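Local atomic coordinates of possible thiamine biosynthesis enzyme (PDB entry 2X7Q), a protein that is of unknown function but has the fold of periplasmic binding proteins and, like SsuA/TauA-type proteins, probably binds a small ligand between its two domains. Residues Ile71-Ala76 against Ser97-Ala102; Trp176-Ser181 against Ile190-Gln195. The protein carries 1 engineered substitution. All coordinates share one frame; numbering follows the deposited sequence.

Interaction 1: residues Ile71-Ala76 against Ser97-Ala102; sequences IGLTEA and SPLLWA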
ATOM      1  N   ILE A  71       3.621  -2.019   7.091  1.00 10.74           N
ATOM      2  CA  ILE A  71       2.719  -0.971   6.620  1.00 11.64           C
ATOM      3  C   ILE A  71       2.635  -1.022   5.096  1.00 10.04           C
ATOM      4  O   ILE A  71       3.524  -0.521   4.404  1.00  9.97           O
ATOM      5  CB  ILE A  71       3.213   0.429   7.036  1.00 10.60           C
ATOM      6  CG1 ILE A  71       3.657   0.439   8.501  1.00 13.24           C
ATOM      7  CG2 ILE A  71       2.134   1.477   6.787  1.00 10.58           C
ATOM      8  CD1 ILE A  71       2.556   0.799   9.477  1.00 13.69           C
ATOM      9  N   GLY A  72       1.570  -1.623   4.571  1.00 10.83           N
ATOM     10  CA  GLY A  72       1.442  -1.802   3.135  1.00 10.43           C
ATOM     11  C   GLY A  72       0.050  -1.550   2.589  1.00 10.50           C
ATOM     12  O   GLY A  72      -0.844  -1.112   3.315  1.00  9.36           O
ATOM     13  N   LEU A  73      -0.133  -1.824   1.302  1.00  9.49           N
ATOM     14  CA  LEU A  73      -1.415  -1.593   0.643  1.00 10.17           C
ATOM     15  C   LEU A  73      -2.502  -2.524   1.174  1.00 10.61           C
ATOM     16  O   LEU A  73      -2.244  -3.687   1.481  1.00 10.82           O
ATOM     17  CB  LEU A  73      -1.279  -1.737  -0.875  1.00 10.95           C
ATOM     18  CG  LEU A  73      -0.290  -0.782  -1.551  1.00 11.74           C
ATOM     19  CD1 LEU A  73      -0.184  -1.072  -3.041  1.00 12.25           C
ATOM     20  CD2 LEU A  73      -0.686   0.667  -1.312  1.00 11.17           C
ATOM     21  N   THR A  74      -3.719  -1.998   1.276  1.00 10.38           N
ATOM     22  CA  THR A  74      -4.843  -2.741   1.831  1.00  9.92           C
ATOM     23  C   THR A  74      -5.147  -4.026   1.066  1.00 10.06           C
ATOM     24  O   THR A  74      -5.209  -5.099   1.660  1.00  9.20           O
ATOM     25  CB  THR A  74      -6.116  -1.872   1.880  1.00 10.06           C
ATOM     26  OG1 THR A  74      -5.875  -0.710   2.685  1.00  8.61           O
ATOM     27  CG2 THR A  74      -7.279  -2.655   2.467  1.00 10.39           C
ATOM     28  N   GLU A  75      -5.334  -3.920  -0.246  1.00  9.95           N
ATOM     29  CA  GLU A  75      -5.729  -5.073  -1.052  1.00 11.20           C
ATOM     30  C   GLU A  75      -4.730  -6.221  -0.946  1.00 10.55           C
ATOM     31  O   GLU A  75      -5.108  -7.387  -1.024  1.00 11.18           O
ATOM     32  CB  GLU A  75      -5.940  -4.680  -2.520  1.00 11.27           C
ATOM     33  CG  GLU A  75      -4.670  -4.336  -3.284  1.00 12.12           C
ATOM     34  CD  GLU A  75      -4.261  -2.888  -3.122  1.00 13.19           C
ATOM     35  OE1 GLU A  75      -4.941  -2.158  -2.372  1.00 13.29           O
ATOM     36  OE2 GLU A  75      -3.261  -2.478  -3.746  1.00 12.52           O
ATOM     37  N   ALA A  76      -3.457  -5.885  -0.763  1.00 10.74           N
ATOM     38  CA  ALA A  76      -2.404  -6.889  -0.659  1.00 11.26           C
ATOM     39  C   ALA A  76      -2.648  -7.826   0.521  1.00 11.65           C
ATOM     40  O   ALA A  76      -2.524  -9.043   0.396  1.00 10.87           O
ATOM     41  CB  ALA A  76      -1.045  -6.216  -0.531  1.00 11.07           C
ATOM     42  N   SER A  97      -7.625   7.905   2.848  1.00 10.25           N
ATOM     43  CA  SER A  97      -7.902   8.282   1.465  1.00 11.00           C
ATOM     44  C   SER A  97      -7.511   7.169   0.491  1.00 10.84           C
ATOM     45  O   SER A  97      -6.610   6.381   0.769  1.00  9.56           O
ATOM     46  CB  SER A  97      -7.177   9.583   1.113  1.00 12.14           C
ATOM     47  OG  SER A  97      -5.802   9.504   1.444  1.00 10.66           O
ATOM     48  N   PRO A  98      -8.197   7.102  -0.659  1.00 13.01           N
ATOM     49  CA  PRO A  98      -7.942   6.066  -1.668  1.00 11.87           C
ATOM     50  C   PRO A  98      -6.660   6.323  -2.449  1.00 12.38           C
ATOM     51  O   PRO A  98      -6.256   7.478  -2.577  1.00 12.56           O
ATOM     52  CB  PRO A  98      -9.145   6.192  -2.602  1.00 12.73           C
ATOM     53  CG  PRO A  98      -9.554   7.613  -2.492  1.00 13.37           C
ATOM     54  CD  PRO A  98      -9.299   7.997  -1.054  1.00 12.79           C
ATOM     55  N   LEU A  99      -6.040   5.263  -2.962  1.00 12.05           N
ATOM     56  CA  LEU A  99      -4.814   5.388  -3.747  1.00 11.23           C
ATOM     57  C   LEU A  99      -5.130   5.702  -5.210  1.00 10.65           C
ATOM     58  O   LEU A  99      -6.015   5.088  -5.805  1.00 11.02           O
ATOM     59  CB  LEU A  99      -3.988   4.101  -3.658  1.00 13.04           C
ATOM     60  CG  LEU A  99      -2.507   4.207  -4.034  1.00 13.06           C
ATOM     61  CD1 LEU A  99      -1.746   4.939  -2.947  1.00 12.33           C
ATOM     62  CD2 LEU A  99      -1.900   2.831  -4.274  1.00 13.90           C
ATOM     63  N   LEU A 100      -4.405   6.658  -5.786  1.00 11.20           N
ATOM     64  CA  LEU A 100      -4.607   7.033  -7.183  1.00 11.49           C
ATOM     65  C   LEU A 100      -3.607   6.340  -8.102  1.00 10.48           C
ATOM     66  O   LEU A 100      -2.425   6.692  -8.131  1.00  9.91           O
ATOM     67  CB  LEU A 100      -4.518   8.551  -7.354  1.00 12.33           C
ATOM     68  CG  LEU A 100      -4.697   9.089  -8.776  1.00 11.85           C
ATOM     69  CD1 LEU A 100      -6.024   8.632  -9.362  1.00 11.75           C
ATOM     70  CD2 LEU A 100      -4.596  10.608  -8.797  1.00 13.78           C
ATOM     71  N   TRP A 101      -4.090   5.353  -8.852  1.00  9.42           N
ATOM     72  CA  TRP A 101      -3.249   4.611  -9.785  1.00  9.74           C
ATOM     73  C   TRP A 101      -3.242   5.260 -11.165  1.00  9.95           C
ATOM     74  O   TRP A 101      -4.288   5.639 -11.687  1.00 10.71           O
ATOM     75  CB  TRP A 101      -3.717   3.160  -9.894  1.00  9.43           C
ATOM     76  CG  TRP A 101      -3.374   2.330  -8.694  1.00 10.18           C
ATOM     77  CD1 TRP A 101      -4.128   2.161  -7.569  1.00  9.98           C
ATOM     78  CD2 TRP A 101      -2.188   1.552  -8.499  1.00  9.62           C
ATOM     79  NE1 TRP A 101      -3.483   1.326  -6.687  1.00 10.16           N
ATOM     80  CE2 TRP A 101      -2.284   0.940  -7.237  1.00 10.09           C
ATOM     81  CE3 TRP A 101      -1.046   1.316  -9.274  1.00  9.91           C
ATOM     82  CZ2 TRP A 101      -1.293   0.105  -6.729  1.00  9.95           C
ATOM     83  CZ3 TRP A 101      -0.060   0.487  -8.769  1.00 10.23           C
ATOM     84  CH2 TRP A 101      -0.189  -0.108  -7.511  1.00 10.88           C
ATOM     85  N   ALA A 102      -2.056   5.384 -11.750  1.00  8.90           N
ATOM     86  CA  ALA A 102      -1.914   5.979 -13.073  1.00  8.92           C
ATOM     87  C   ALA A 102      -1.476   4.930 -14.094  1.00  9.16           C
ATOM     88  O   ALA A 102      -0.529   4.172 -13.859  1.00  9.40           O
ATOM     89  CB  ALA A 102      -0.921   7.130 -13.031  1.00  9.43           C
TER
HETATM   90  O   HOH W   1      -3.712   0.222  -4.105  1.00 12.46           O
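The two methyls of Leu73 divide the contact between them. CD2 meets Leu99 CD2 at 3.9 Å, the two leucines crossing at about a right angle, while CD1 comes to the six-membered end of Trp101, reaching CZ2 at 4.0 Å from the edge and near the ring plane. With Leu73 CG beside the backbone N (chi1 -60°), the methyls diverge, one to each partner; Leu99 extends to meet them with CG anti to the backbone N (chi1 -161°). This small apolar knot is the tightly packed part. Beside it the contact is looser and is bridged by solvent: one water accepts from Trp101 NE1 at 2.8 Å, lying in the indole plane, and donates to Glu75 OE2, also at 2.8 Å. Glu75 OE2 is 4.8 Å from Trp101 NE1, too far for a direct bond, and the water spans that gap. The other carboxylate oxygen, OE1, takes a hydrogen bond from Trp200 NE1; the two indoles thus fix the acid at both oxygens and would be expected to help stabilise it as a buried carboxylate. A glycerol, probably from the crystallisation liquor, bonds to Leu100 N and Pro98 O, consistent with a pocket here. Strand 69-73 and helix 74-82 belong to the domain built on the sheet with 203-208, whereas 97-102 leads into strand 100-106 of the other domain's sheet; Leu73 and Leu99 both touch Trp203, at the start of strand 203-208, and Trp101 leans on Thr198 and Ile196.

Interaction 2: residues Trp176-Ser181 against Ile190-Gln195; sequences WEYFTS and IKQIDQ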
ATOM      1  N   TRP A 176       1.013   2.416 -11.885  1.00  9.90           N
ATOM      2  CA  TRP A 176       1.862   2.831 -10.776  1.00  9.93           C
ATOM      3  C   TRP A 176       1.273   4.067 -10.108  1.00  9.16           C
ATOM      4  O   TRP A 176       0.515   4.812 -10.728  1.00  9.67           O
ATOM      5  CB  TRP A 176       3.277   3.120 -11.281  1.00 10.26           C
ATOM      6  CG  TRP A 176       4.351   2.813 -10.285  1.00 10.10           C
ATOM      7  CD1 TRP A 176       5.080   3.709  -9.560  1.00 11.59           C
ATOM      8  CD2 TRP A 176       4.820   1.511  -9.902  1.00 10.98           C
ATOM      9  NE1 TRP A 176       5.976   3.048  -8.753  1.00 12.06           N
ATOM     10  CE2 TRP A 176       5.834   1.703  -8.943  1.00 11.54           C
ATOM     11  CE3 TRP A 176       4.479   0.210 -10.280  1.00 10.71           C
ATOM     12  CZ2 TRP A 176       6.511   0.633  -8.356  1.00 12.06           C
ATOM     13  CZ3 TRP A 176       5.154  -0.848  -9.694  1.00 12.12           C
ATOM     14  CH2 TRP A 176       6.157  -0.630  -8.744  1.00 11.57           C
ATOM     15  N   GLU A 177       1.616   4.278  -8.842  1.00  9.17           N
ATOM     16  CA  GLU A 177       1.103   5.425  -8.101  1.00 10.11           C
ATOM     17  C   GLU A 177       1.353   6.713  -8.883  1.00 10.41           C
ATOM     18  O   GLU A 177       2.447   6.931  -9.403  1.00  9.00           O
ATOM     19  CB  GLU A 177       1.737   5.494  -6.710  1.00 11.20           C
ATOM     20  CG  GLU A 177       1.051   6.464  -5.759  1.00 12.09           C
ATOM     21  CD  GLU A 177       1.431   7.907  -6.025  1.00 11.86           C
ATOM     22  OE1 GLU A 177       2.643   8.211  -6.038  1.00 12.49           O
ATOM     23  OE2 GLU A 177       0.518   8.736  -6.221  1.00 13.01           O
ATOM     24  N   TYR A 178       0.328   7.555  -8.969  1.00 10.41           N
ATOM     25  CA  TYR A 178       0.375   8.753  -9.807  1.00 10.62           C
ATOM     26  C   TYR A 178       1.561   9.670  -9.522  1.00 10.31           C
ATOM     27  O   TYR A 178       2.403   9.887 -10.392  1.00 10.03           O
ATOM     28  CB  TYR A 178      -0.931   9.547  -9.694  1.00  9.85           C
ATOM     29  CG  TYR A 178      -0.884  10.886 -10.395  1.00 11.01           C
ATOM     30  CD1 TYR A 178      -0.886  10.966 -11.783  1.00 11.21           C
ATOM     31  CD2 TYR A 178      -0.842  12.071  -9.670  1.00 10.63           C
ATOM     32  CE1 TYR A 178      -0.841  12.186 -12.428  1.00 10.83           C
ATOM     33  CE2 TYR A 178      -0.796  13.296 -10.309  1.00 11.89           C
ATOM     34  CZ  TYR A 178      -0.795  13.347 -11.688  1.00 11.36           C
ATOM     35  OH  TYR A 178      -0.750  14.566 -12.331  1.00 12.66           O
ATOM     36  N   PHE A 179       1.615  10.221  -8.314  1.00 11.18           N
ATOM     37  CA  PHE A 179       2.641  11.204  -7.975  1.00 11.52           C
ATOM     38  C   PHE A 179       4.054  10.646  -8.086  1.00 11.27           C
ATOM     39  O   PHE A 179       5.016  11.400  -8.216  1.00 11.73           O
ATOM     40  CB  PHE A 179       2.399  11.789  -6.583  1.00 11.29           C
ATOM     41  CG  PHE A 179       1.187  12.674  -6.503  1.00 10.96           C
ATOM     42  CD1 PHE A 179       1.252  13.996  -6.908  1.00 11.22           C
ATOM     43  CD2 PHE A 179      -0.017  12.182  -6.027  1.00 10.30           C
ATOM     44  CE1 PHE A 179       0.138  14.811  -6.839  1.00 11.89           C
ATOM     45  CE2 PHE A 179      -1.135  12.990  -5.956  1.00 12.25           C
ATOM     46  CZ  PHE A 179      -1.057  14.307  -6.361  1.00 13.02           C
ATOM     47  N   THR A 180       4.174   9.325  -8.037  1.00 10.80           N
ATOM     48  CA  THR A 180       5.465   8.671  -8.203  1.00 11.75           C
ATOM     49  C   THR A 180       5.831   8.606  -9.683  1.00 11.86           C
ATOM     50  O   THR A 180       7.007   8.584 -10.045  1.00 11.17           O
ATOM     51  CB  THR A 180       5.456   7.248  -7.605  1.00 11.57           C
ATOM     52  OG1 THR A 180       5.127   7.314  -6.212  1.00 12.72           O
ATOM     53  CG2 THR A 180       6.816   6.589  -7.767  1.00 12.49           C
ATOM     54  N   SER A 181       4.808   8.585 -10.532  1.00 11.17           N
ATOM     55  CA  SER A 181       4.995   8.497 -11.975  1.00 10.93           C
ATOM     56  C   SER A 181       4.993   9.877 -12.624  1.00 12.49           C
ATOM     57  O   SER A 181       5.414  10.034 -13.769  1.00 12.28           O
ATOM     58  CB  SER A 181       3.888   7.645 -12.599  1.00 10.92           C
ATOM     59  OG  SER A 181       3.804   6.369 -11.990  1.00 10.66           O
ATOM     60  N   ILE A 190       7.561   8.695 -20.177  1.00 11.93           N
ATOM     61  CA  ILE A 190       6.358   7.890 -20.340  1.00 11.55           C
ATOM     62  C   ILE A 190       5.152   8.782 -20.624  1.00 12.09           C
ATOM     63  O   ILE A 190       5.277  10.004 -20.712  1.00 11.83           O
ATOM     64  CB  ILE A 190       6.080   7.013 -19.107  1.00 11.90           C
ATOM     65  CG1 ILE A 190       6.014   7.869 -17.842  1.00 11.60           C
ATOM     66  CG2 ILE A 190       7.142   5.935 -18.969  1.00 11.70           C
ATOM     67  CD1 ILE A 190       5.782   7.071 -16.576  1.00 11.92           C
ATOM     68  N   LYS A 191       3.984   8.164 -20.764  1.00 12.02           N
ATOM     69  CA  LYS A 191       2.785   8.885 -21.175  1.00 10.73           C
ATOM     70  C   LYS A 191       1.530   8.315 -20.523  1.00 10.49           C
ATOM     71  O   LYS A 191       1.236   7.128 -20.659  1.00  9.61           O
ATOM     72  CB  LYS A 191       2.657   8.843 -22.697  1.00 12.55           C
ATOM     73  CG  LYS A 191       1.357   9.390 -23.244  0.73 13.14           C
ATOM     74  CD  LYS A 191       1.392   9.392 -24.765  0.62 14.30           C
ATOM     75  CE  LYS A 191       1.961   8.088 -25.300  0.06 14.55           C
ATOM     76  NZ  LYS A 191       2.129   8.103 -26.775  1.00 18.70           N
ATOM     77  N   GLN A 192       0.797   9.168 -19.815  1.00 10.47           N
ATOM     78  CA  GLN A 192      -0.418   8.744 -19.127  1.00  9.67           C
ATOM     79  C   GLN A 192      -1.584   8.592 -20.095  1.00 11.61           C
ATOM     80  O   GLN A 192      -1.809   9.448 -20.951  1.00 10.88           O
ATOM     81  CB  GLN A 192      -0.790   9.736 -18.023  1.00 10.76           C
ATOM     82  CG  GLN A 192      -2.114   9.431 -17.340  1.00  9.99           C
ATOM     83  CD  GLN A 192      -2.484  10.463 -16.297  1.00 11.74           C
ATOM     84  OE1 GLN A 192      -3.601  10.978 -16.286  1.00 12.39           O
ATOM     85  NE2 GLN A 192      -1.545  10.770 -15.412  1.00 10.83           N
ATOM     86  N   ILE A 193      -2.328   7.500 -19.948  1.00 10.31           N
ATOM     87  CA  ILE A 193      -3.483   7.243 -20.797  1.00 10.95           C
ATOM     88  C   ILE A 193      -4.756   7.076 -19.974  1.00 11.04           C
ATOM     89  O   ILE A 193      -5.859   7.079 -20.520  1.00 12.01           O
ATOM     90  CB  ILE A 193      -3.278   5.989 -21.671  1.00 11.14           C
ATOM     91  CG1 ILE A 193      -3.090   4.746 -20.798  1.00 10.34           C
ATOM     92  CG2 ILE A 193      -2.093   6.179 -22.601  1.00 11.25           C
ATOM     93  CD1 ILE A 193      -2.913   3.467 -21.595  1.00 11.05           C
ATOM     94  N   ASP A 194      -4.600   6.941 -18.659  1.00 10.92           N
ATOM     95  CA  ASP A 194      -5.745   6.751 -17.774  1.00 10.76           C
ATOM     96  C   ASP A 194      -5.342   6.787 -16.297  1.00 11.26           C
ATOM     97  O   ASP A 194      -4.167   6.645 -15.958  1.00 10.52           O
ATOM     98  CB  ASP A 194      -6.437   5.425 -18.096  1.00 12.18           C
ATOM     99  CG  ASP A 194      -7.879   5.389 -17.636  1.00 14.05           C
ATOM    100  OD1 ASP A 194      -8.370   6.411 -17.113  1.00 14.20           O
ATOM    101  OD2 ASP A 194      -8.523   4.333 -17.802  1.00 14.92           O
ATOM    102  N   GLN A 195      -6.331   6.984 -15.428  1.00 11.00           N
ATOM    103  CA  GLN A 195      -6.125   6.941 -13.984  1.00 12.22           C
ATOM    104  C   GLN A 195      -7.245   6.132 -13.345  1.00 12.39           C
ATOM    105  O   GLN A 195      -8.230   5.809 -14.005  1.00 12.57           O
ATOM    106  CB  GLN A 195      -6.101   8.353 -13.395  1.00 11.47           C
ATOM    107  CG  GLN A 195      -4.916   9.200 -13.826  1.00 11.73           C
ATOM    108  CD  GLN A 195      -4.917  10.573 -13.175  1.00 11.86           C
ATOM    109  OE1 GLN A 195      -5.880  10.958 -12.512  1.00 10.86           O
ATOM    110  NE2 GLN A 195      -3.834  11.319 -13.364  1.00 11.70           N
TER
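Tyr178 lays the CD1-CE1 side of its ring against the amide ends of Gln192 and Gln195, at the point where a beta-alpha-beta unit turns from strand 173-177 into helix 178-186. The unit closes with strand 190-197, which is parallel to 173-177 but separated from it by strand 100-106. The ring of Tyr178 reaches across because CG is anti to the backbone N (chi1 173°). Gln192 arrives at the ring edge near its plane, its amide turned 72° from the ring. Gln195 approaches obliquely instead, with NE2 3.3 Å from Tyr178 CE1 and its amide tilted 65°; its chain is extended beyond CG. On the opposite side of the same ring, Tyr178 CD2 sits 3.6 Å above the Phe179 ring plane, over its centre, and Phe179 in turn meets Trp258 edge-to-face. One turn on, the contact is looser: Ile190 CD1 lies 4.1 Å from Ser181 O and 4.4 Å from Ser181 CB, and the isoleucine also touches Tyr184 and Tyr185. The helix start is held by Glu177 at the N-cap: OE2 takes Phe179 N at 2.8 Å from above the carboxylate plane, and OE1 uses its anti lone pair for Thr180 OG1 at 2.6 Å. Ser181 OG adds a bond back to Glu177 O at 3.0 Å, meeting that oxygen from above its carbonyl plane.

In the fold
The two contacts share one sheet: strand 100-106, into which 97-102 leads, lies between strands 173-177 and 190-197 of interaction 2. They meet directly, Leu100 O with Tyr178 N at 3.0 Å and Ala102 N with Trp176 O at 2.8 Å, both probable hydrogen bonds. Interaction 1 is buried and joins the two domains, mixing apolar packing with a water-mediated polar link. Interaction 2, its centre about 16 Å from the centre of the chain, is partly buried and sets an aromatic ring against amides within one domain. In each sheet an antiparallel strand, 203-208 or 100-106, is inserted beside an edge strand, the order of type II periplasmic binding proteins; 100-106 crosses over from the first domain.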